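Local coordinates for POU domain, class 6, transcription factor 1 (Homo sapiens, PDB 3D1N), which binds double-stranded DNA sequence-specifically through its POU domain to regulate transcription, probably preferring a variant octamer motif, and here holds the corticotrophin-releasing hormone gene promoter, at a contact of chain A with DNA. Residues are numbered along the deposited sequence; one frame, centred on the assembly and turned at random.

Contact 1: a contact of chain A with DNA. Residues 17, 23, 25, 41. With nucleotides of chain B.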
# COMPACT_ATOMS: atom_id res chain seq x y z
N ARG A 17 12.47 4.96 -3.92
CA ARG A 17 11.18 5.30 -3.34
C ARG A 17 11.26 5.22 -1.82
O ARG A 17 10.96 6.18 -1.11
CB ARG A 17 10.08 4.36 -3.85
CG ARG A 17 8.68 4.69 -3.32
CD ARG A 17 7.66 3.63 -3.68
NE ARG A 17 8.12 2.28 -3.36
CZ ARG A 17 7.78 1.62 -2.25
NH1 ARG A 17 6.97 2.17 -1.36
NH2 ARG A 17 8.25 0.40 -2.05
N THR A 23 5.52 5.84 0.24
CA THR A 23 4.59 4.76 -0.01
C THR A 23 4.13 4.80 -1.47
O THR A 23 4.08 5.87 -2.09
CB THR A 23 3.33 4.90 0.88
OG1 THR A 23 2.68 6.14 0.59
CG2 THR A 23 3.71 4.86 2.34
N THR A 25 1.23 4.52 -2.39
CA THR A 25 0.04 5.35 -2.34
C THR A 25 0.35 6.82 -2.61
O THR A 25 -0.35 7.48 -3.38
CB THR A 25 -0.64 5.23 -0.98
OG1 THR A 25 -0.55 3.87 -0.52
CG2 THR A 25 -2.10 5.65 -1.08
N GLN A 41 -1.66 3.61 -7.36
CA GLN A 41 -0.88 2.82 -6.41
C GLN A 41 -0.76 1.37 -6.81
O GLN A 41 0.32 0.79 -6.69
CB GLN A 41 -1.46 2.89 -5.00
CG GLN A 41 -0.81 1.89 -4.05
CD GLN A 41 -1.57 0.59 -3.97
OE1 GLN A 41 -2.80 0.57 -3.99
NE2 GLN A 41 -0.84 -0.52 -3.85
P DT B 8 0.10 4.60 5.25
OP1 DT B 8 1.45 5.16 5.50
OP2 DT B 8 -1.00 5.45 4.71
O5' DT B 8 0.23 3.29 4.35
C5' DT B 8 1.06 2.26 4.86
C4' DT B 8 1.17 1.13 3.87
O4' DT B 8 0.05 0.25 4.07
C3' DT B 8 1.16 1.56 2.39
O3' DT B 8 2.45 1.21 1.86
C2' DT B 8 -0.05 0.83 1.79
C1' DT B 8 -0.32 -0.28 2.81
N1 DT B 8 -1.71 -0.72 3.03
C2 DT B 8 -1.93 -2.09 3.12
O2 DT B 8 -1.05 -2.90 2.97
N3 DT B 8 -3.23 -2.46 3.37
C4 DT B 8 -4.29 -1.59 3.56
O4 DT B 8 -5.43 -1.99 3.78
C5 DT B 8 -3.97 -0.18 3.48
C7 DT B 8 -5.07 0.80 3.67
C6 DT B 8 -2.71 0.21 3.23
P DT B 9 2.89 1.20 0.32
OP1 DT B 9 4.23 1.83 0.19
OP2 DT B 9 1.76 1.74 -0.48
O5' DT B 9 3.12 -0.38 0.10
C5' DT B 9 2.06 -1.32 0.24
C4' DT B 9 2.39 -2.70 -0.32
O4' DT B 9 1.42 -3.55 0.33
C3' DT B 9 2.18 -2.88 -1.82
O3' DT B 9 3.31 -3.40 -2.57
C2' DT B 9 1.01 -3.83 -1.96
C1' DT B 9 0.40 -3.95 -0.57
N1 DT B 9 -0.95 -3.23 -0.45
C2 DT B 9 -2.10 -4.00 -0.22
O2 DT B 9 -2.11 -5.22 -0.05
N3 DT B 9 -3.27 -3.30 -0.15
C4 DT B 9 -3.43 -1.94 -0.28
O4 DT B 9 -4.52 -1.39 -0.20
C5 DT B 9 -2.22 -1.19 -0.53
C7 DT B 9 -2.33 0.30 -0.59
C6 DT B 9 -1.04 -1.86 -0.62
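The backbone N of Thr25, in the first turn of helix 24-34, donates a weak hydrogen bond to OP2 of DT9 of chain B at 3.4 Å (153° at the hydrogen), while Thr23, two residues earlier, runs extended past the same phosphate. The Thr25 side chain adds its hydroxyl: OG1 lies 3.1 Å from OP2 of DT9 and donates to it. Its first torsion (chi1 -38°) keeps OG1 beside the residue's own N, so amide and hydroxyl converge on one phosphate oxygen, and the nearby helix N-terminus would be expected to add a favourable field. The other oxygen, OP1 of DT9, faces different residues. Arg17 reaches it from helix 3-19 with one guanidinium branch, NH1 standing 3.2 Å from OP1 of DT9 in a salt bridge; the N-H points elsewhere, making this attraction of charges without a hydrogen bond. The chain turns at its third torsion, and Thr23 CA lies in plane at the guanidinium edge. Thr23 meets the backbone with carbon: CB packs 3.3 Å from OP1 of DT9, and the CG2 methyl sits between two successive phosphates, 3.9 Å from OP1 of DT8. Gln41, the first residue of the recognition helix 41-49 of the POU-specific domain, addresses a base from the major groove. The chain bends at its second torsion (chi2 -94°), laying the carboxamide nearly parallel over one face of thymine DT9, the face turned away from DT8. With this thymine the contact is one of packing, CD of Gln41 lying 3.5 Å from the methyl C7 of DT9. An alanine here would probably leave the methyl and the C5-C6 edge of DT9 without the flat amide over them, opening a gap beside the base and taking away the polar amide ends. The two ends of the amide lie over different parts of the thymine: OE1 is 3.4 Å from C7 of DT9, and NE2 is 3.5 Å from ring atom C6 of DT9.

Contact 2: a contact of chain A with DNA. Residues 37, 40, 96, 124, 128. With nucleotides of chain C.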
# COMPACT_ATOMS: atom_id res chain seq x y z
N PRO A 37 -4.07 8.31 -14.87
CA PRO A 37 -4.60 7.16 -14.13
C PRO A 37 -3.70 5.94 -14.28
O PRO A 37 -3.78 4.99 -13.50
CB PRO A 37 -5.96 6.90 -14.79
CG PRO A 37 -6.28 8.17 -15.53
CD PRO A 37 -4.97 8.74 -15.95
N SER A 40 -1.61 4.84 -10.82
CA SER A 40 -2.24 4.50 -9.55
C SER A 40 -1.30 3.72 -8.63
O SER A 40 -0.27 3.22 -9.08
CB SER A 40 -3.50 3.68 -9.81
OG SER A 40 -3.28 2.74 -10.85
N ARG A 96 -17.19 4.92 -4.72
CA ARG A 96 -17.92 5.56 -5.81
C ARG A 96 -19.43 5.37 -5.71
O ARG A 96 -19.94 4.25 -5.75
CB ARG A 96 -17.43 5.04 -7.16
CG ARG A 96 -16.37 5.91 -7.78
CD ARG A 96 -15.57 5.13 -8.79
NE ARG A 96 -14.37 5.86 -9.18
CZ ARG A 96 -14.30 6.69 -10.21
NH1 ARG A 96 -15.37 6.90 -10.97
NH2 ARG A 96 -13.16 7.31 -10.49
N THR A 124 -14.81 8.08 -18.36
CA THR A 124 -14.11 7.73 -17.13
C THR A 124 -13.75 9.01 -16.38
O THR A 124 -13.88 9.08 -15.15
CB THR A 124 -12.85 6.87 -17.38
OG1 THR A 124 -11.72 7.73 -17.61
CG2 THR A 124 -13.03 5.94 -18.58
N LYS A 128 -15.09 9.89 -12.61
CA LYS A 128 -14.09 10.04 -11.54
C LYS A 128 -14.38 11.27 -10.71
O LYS A 128 -14.43 11.22 -9.47
CB LYS A 128 -12.67 10.13 -12.10
CG LYS A 128 -11.58 10.00 -11.02
CD LYS A 128 -10.19 9.71 -11.61
CE LYS A 128 -9.38 8.76 -10.71
NZ LYS A 128 -8.31 7.96 -11.43
P DG C 2 -7.78 4.22 -16.86
OP1 DG C 2 -8.57 5.46 -16.98
OP2 DG C 2 -6.29 4.26 -16.90
O5' DG C 2 -8.25 3.45 -15.54
C5' DG C 2 -7.72 3.78 -14.27
C4' DG C 2 -8.43 2.96 -13.22
O4' DG C 2 -8.26 1.55 -13.55
C3' DG C 2 -7.86 3.18 -11.82
O3' DG C 2 -8.87 3.11 -10.79
C2' DG C 2 -6.87 2.03 -11.74
C1' DG C 2 -7.75 0.95 -12.38
N9 DG C 2 -7.01 -0.28 -12.59
C8 DG C 2 -5.64 -0.42 -12.69
N7 DG C 2 -5.26 -1.66 -12.83
C5 DG C 2 -6.45 -2.40 -12.81
C6 DG C 2 -6.67 -3.79 -12.92
O6 DG C 2 -5.85 -4.70 -13.07
N1 DG C 2 -8.02 -4.10 -12.84
C2 DG C 2 -9.02 -3.17 -12.68
N2 DG C 2 -10.26 -3.66 -12.63
N3 DG C 2 -8.83 -1.87 -12.58
C4 DG C 2 -7.53 -1.55 -12.66
P DC C 3 -9.73 4.40 -10.38
OP1 DC C 3 -10.04 5.16 -11.61
OP2 DC C 3 -9.08 5.08 -9.24
O5' DC C 3 -11.07 3.71 -9.83
C5' DC C 3 -11.88 2.97 -10.72
C4' DC C 3 -12.35 1.68 -10.06
O4' DC C 3 -11.35 0.66 -10.24
C3' DC C 3 -12.62 1.75 -8.56
O3' DC C 3 -14.01 1.45 -8.39
C2' DC C 3 -11.70 0.68 -7.95
C1' DC C 3 -11.42 -0.22 -9.15
N1 DC C 3 -10.10 -0.86 -9.18
C2 DC C 3 -10.00 -2.26 -9.21
O2 DC C 3 -11.05 -2.93 -9.18
N3 DC C 3 -8.77 -2.85 -9.26
C4 DC C 3 -7.69 -2.05 -9.29
N4 DC C 3 -6.49 -2.63 -9.34
C5 DC C 3 -7.78 -0.62 -9.27
C6 DC C 3 -9.00 -0.06 -9.22
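Lys128 and Arg96 of the homeodomain bring positive charge to one phosphate, that of DC3 of chain C. Lys128, from helix 120-130, is the nearer: its ammonium NZ makes a salt bridge with OP1 of DC3 at 3.3 Å, which is also a weak hydrogen bond. The chain leaves with CG anti to the backbone N (chi1 -168°) and bends at its third torsion, carrying the ammonium to the phosphate tip first; NZ is also 3.7 Å from OP2 of DC3, so its charge probably acts on both oxygens. Arg96, in the basic N-terminal arm of the homeodomain, approaches the same group more loosely, with NH2 4.0 Å from OP1 of DC3. Its chain is extended from CG to NE, and NE passes near the ester oxygen O5'. The two basic chains also touch each other: the methylene CD of Lys128 lies in plane at the guanidinium edge. The tips converge on OP1 at nearly a right angle, and the phosphate would probably offset the repulsion between the two positive charges.

Packing contacts come mainly from the POU-specific domain and fall on the preceding nucleotide. Pro37, opening the 3-10 helix 37-39, presses its ring edge against the backbone of DG2, with CB 3.6 Å from the sugar carbon C5' and 3.4 Å from OP2. The neighbouring ring atom CG faces the other phosphate oxygen, OP1. Farther along the same sugar, the Ser40 hydroxyl OG rests beside C2' of DG2 at 3.8 Å, a van der Waals contact. The contacts described for these residues are with sugar and phosphate, which would hold the domains on the DNA without by themselves selecting a sequence.

The remaining polar approach is distant. Thr124, one turn before Lys128 on helix 120-130, turns its hydroxyl toward the DG2 phosphate (chi1 88°), and OG1 stops 3.9 Å from OP1 of DG2.

The C-alpha centres of contact 1 and contact 2 are about 17 Å apart, and the two address opposite strands, chain B and chain C. They meet in sequence at Ser40 and Gln41, so adjacent residues at the start of the recognition helix touch a sugar of one strand and a base of the other. Contact 1 belongs wholly to the POU-specific domain, whereas contact 2 draws on both domains, which approach the same short backbone stretch from different parts of the chain. This common footing may set the spacing of the tethered POU-specific domain and homeodomain along the promoter.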